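Local coordinates for globin (Chloroflexus aurantiacus, PDB 5D1V), which is a truncated hemoglobin of group II that binds heme and probably carries or binds oxygen, at residues 8-13 / 103-108. Numbering follows the deposited sequence.
Sequences EQIGGE and EPARSV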
ATOM      1  N   GLU A   8      -0.859 -24.780   5.141  1.00 15.90           N
ATOM      2  CA  GLU A   8      -2.051 -25.421   5.719  1.00 17.83           C
ATOM      3  C   GLU A   8      -3.022 -24.371   6.221  1.00 16.23           C
ATOM      4  O   GLU A   8      -4.228 -24.468   5.994  1.00 17.14           O
ATOM      5  CB  GLU A   8      -1.675 -26.351   6.879  1.00 32.85           C
ATOM      6  CG  GLU A   8      -0.659 -27.445   6.560  1.00 52.89           C
ATOM      7  CD  GLU A   8      -0.190 -28.202   7.816  1.00 56.70           C
ATOM      8  OE1 GLU A   8      -1.023 -28.922   8.414  1.00 56.26           O
ATOM      9  OE2 GLU A   8       1.000 -28.072   8.205  1.00 48.80           O
ATOM     10  N   GLN A   9      -2.489 -23.365   6.911  1.00 17.22           N
ATOM     11  CA  GLN A   9      -3.324 -22.355   7.566  1.00 19.63           C
ATOM     12  C   GLN A   9      -4.215 -21.605   6.593  1.00 17.74           C
ATOM     13  O   GLN A   9      -5.323 -21.221   6.928  1.00 20.07           O
ATOM     14  CB  GLN A   9      -2.466 -21.345   8.296  1.00 22.74           C
ATOM     15  CG  GLN A   9      -1.857 -21.852   9.595  1.00 32.71           C
ATOM     16  CD  GLN A   9      -0.779 -20.921  10.105  1.00 38.28           C
ATOM     17  OE1 GLN A   9       0.361 -21.337  10.315  1.00 36.20           O
ATOM     18  NE2 GLN A   9      -1.127 -19.648  10.291  1.00 41.75           N
ATOM     19  N   ILE A  10      -3.729 -21.374   5.384  1.00 20.06           N
ATOM     20  CA  ILE A  10      -4.475 -20.530   4.461  1.00 17.89           C
ATOM     21  C   ILE A  10      -5.306 -21.367   3.481  1.00 15.16           C
ATOM     22  O   ILE A  10      -5.969 -20.803   2.618  1.00 14.42           O
ATOM     23  CB  ILE A  10      -3.529 -19.524   3.709  1.00 17.11           C
ATOM     24  CG1 ILE A  10      -2.680 -20.205   2.624  1.00 12.64           C
ATOM     25  CG2 ILE A  10      -2.642 -18.749   4.715  1.00 12.72           C
ATOM     26  CD1 ILE A  10      -1.995 -19.195   1.706  1.00 15.56           C
ATOM     27  N   GLY A  11      -5.299 -22.695   3.628  1.00 14.53           N
ATOM     28  CA  GLY A  11      -6.147 -23.552   2.804  1.00 22.93           C
ATOM     29  C   GLY A  11      -5.440 -24.289   1.675  1.00 23.28           C
ATOM     30  O   GLY A  11      -6.071 -24.887   0.793  1.00 22.76           O
ATOM     31  N   GLY A  12      -4.119 -24.244   1.687  1.00 17.43           N
ATOM     32  CA  GLY A  12      -3.341 -25.053   0.769  1.00 19.76           C
ATOM     33  C   GLY A  12      -3.346 -24.625  -0.695  1.00 17.44           C
ATOM     34  O   GLY A  12      -3.493 -23.446  -1.041  1.00 16.06           O
ATOM     35  N   GLU A  13      -3.171 -25.626  -1.551  1.00 17.01           N
ATOM     36  CA  GLU A  13      -2.960 -25.435  -3.002  1.00 12.78           C
ATOM     37  C   GLU A  13      -4.019 -24.556  -3.638  1.00 12.76           C
ATOM     38  O   GLU A  13      -3.740 -23.669  -4.450  1.00 12.06           O
ATOM     39  CB  GLU A  13      -2.949 -26.797  -3.707  1.00 15.65           C
ATOM     40  CG  GLU A  13      -2.733 -26.709  -5.210  1.00 16.66           C
ATOM     41  CD  GLU A  13      -2.496 -28.052  -5.868  1.00 24.24           C
ATOM     42  OE1 GLU A  13      -2.812 -29.080  -5.250  1.00 30.99           O
ATOM     43  OE2 GLU A  13      -1.987 -28.072  -7.010  1.00 25.87           O
ATOM     44  N   GLU A 103      -5.657 -13.457   8.407  1.00 17.87           N
ATOM     45  CA  GLU A 103      -4.615 -13.068   9.357  1.00 16.52           C
ATOM     46  C   GLU A 103      -4.538 -14.151  10.429  1.00 24.33           C
ATOM     47  O   GLU A 103      -5.532 -14.827  10.698  1.00 32.77           O
ATOM     48  CB  GLU A 103      -4.937 -11.712   9.984  1.00 17.87           C
ATOM     49  CG  GLU A 103      -5.010 -10.582   9.005  1.00 18.50           C
ATOM     50  CD  GLU A 103      -3.648 -10.094   8.599  1.00 18.01           C
ATOM     51  OE1 GLU A 103      -3.555  -9.143   7.788  1.00 22.25           O
ATOM     52  OE2 GLU A 103      -2.663 -10.660   9.097  1.00 17.27           O
ATOM     53  N   PRO A 104      -3.366 -14.327  11.055  1.00 17.04           N
ATOM     54  CA  PRO A 104      -2.078 -13.651  10.874  1.00 15.07           C
ATOM     55  C   PRO A 104      -1.241 -14.147   9.682  1.00 12.84           C
ATOM     56  O   PRO A 104      -0.211 -13.540   9.356  1.00 11.40           O
ATOM     57  CB  PRO A 104      -1.357 -13.945  12.192  1.00 15.99           C
ATOM     58  CG  PRO A 104      -1.929 -15.262  12.632  1.00 17.68           C
ATOM     59  CD  PRO A 104      -3.352 -15.249  12.206  1.00 18.93           C
ATOM     60  N   ALA A 105      -1.677 -15.212   9.033  1.00 12.80           N
ATOM     61  CA  ALA A 105      -0.867 -15.814   7.985  1.00 12.91           C
ATOM     62  C   ALA A 105      -0.592 -14.798   6.884  1.00 10.65           C
ATOM     63  O   ALA A 105       0.512 -14.748   6.356  1.00 10.26           O
ATOM     64  CB  ALA A 105      -1.558 -17.038   7.419  1.00 20.93           C
ATOM     65  N   ARG A 106      -1.613 -14.019   6.507  1.00 11.20           N
ATOM     66  CA  ARG A 106      -1.445 -13.006   5.466  1.00 10.71           C
ATOM     67  C   ARG A 106      -0.304 -12.052   5.783  1.00 13.93           C
ATOM     68  O   ARG A 106       0.451 -11.644   4.888  1.00 11.09           O
ATOM     69  CB  ARG A 106      -2.719 -12.185   5.267  1.00 12.06           C
ATOM     70  CG  ARG A 106      -2.621 -11.188   4.098  1.00 22.30           C
ATOM     71  CD  ARG A 106      -3.614 -10.019   4.246  1.00 30.71           C
ATOM     72  NE  ARG A 106      -5.003 -10.438   4.055  1.00 56.62           N
ATOM     73  CZ  ARG A 106      -6.021  -9.612   3.804  1.00 63.80           C
ATOM     74  NH1 ARG A 106      -5.826  -8.296   3.703  1.00 59.06           N
ATOM     75  NH2 ARG A 106      -7.242 -10.106   3.648  1.00 61.86           N
ATOM     76  N   SER A 107      -0.177 -11.666   7.051  1.00 11.90           N
ATOM     77  CA  SER A 107       0.887 -10.746   7.459  1.00 11.54           C
ATOM     78  C   SER A 107       2.267 -11.355   7.274  1.00  9.37           C
ATOM     79  O   SER A 107       3.201 -10.670   6.870  1.00  8.85           O
ATOM     80  CB  SER A 107       0.732 -10.329   8.916  1.00 11.79           C
ATOM     81  OG  SER A 107      -0.341  -9.411   9.094  1.00 14.26           O
ATOM     82  N   VAL A 108       2.387 -12.641   7.584  1.00  9.30           N
ATOM     83  CA  VAL A 108       3.672 -13.350   7.419  1.00 11.19           C
ATOM     84  C   VAL A 108       4.073 -13.323   5.946  1.00 10.72           C
ATOM     85  O   VAL A 108       5.220 -13.044   5.609  1.00  7.05           O
ATOM     86  CB  VAL A 108       3.614 -14.817   7.939  1.00  9.16           C
ATOM     87  CG1 VAL A 108       4.935 -15.545   7.647  1.00 10.28           C
ATOM     88  CG2 VAL A 108       3.295 -14.870   9.457  1.00 10.50           C
TER
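I10 and A105 meet methyl to methyl: CG2 of I10 lies 3.4 Å from CB of A105, tighter than ordinary van der Waals contact between carbons. The first torsion of I10 (chi1 74°) sets CG2 anti to the carbonyl carbon, beside the backbone N, where it meets the A105 methyl. Alanine suits the other side because its single methyl lets the two backbones approach to 6.9 Å between the CA atoms of I10 and A105. Q9 borders this buried apolar pair on the exposed side, its extended side chain bringing the terminal amide alongside CB of A105.

After I10 the chain turns through G11, whose positive phi closes a Schellman motif; G11 N bonds to E8 O at 3.1 Å. Glycine suits this turn: at these backbone angles (phi 103°) a CB would be jammed against the carbonyl O of I10. G12, also at positive phi, is the N-cap of helix 13-28. Just before A105, P104 follows a cis peptide bond, and E103 receives S107 OG on OE2 at 2.6 Å, on the syn side of the carboxylate, tying the first turn to the residues before it.

The contact thus seats the C-terminal turn of helix 6-9 against the N-terminal turn of helix 105-119, where A105 and V108 also touch I6, joining the first and last helices of the truncated globin fold well away from the heme.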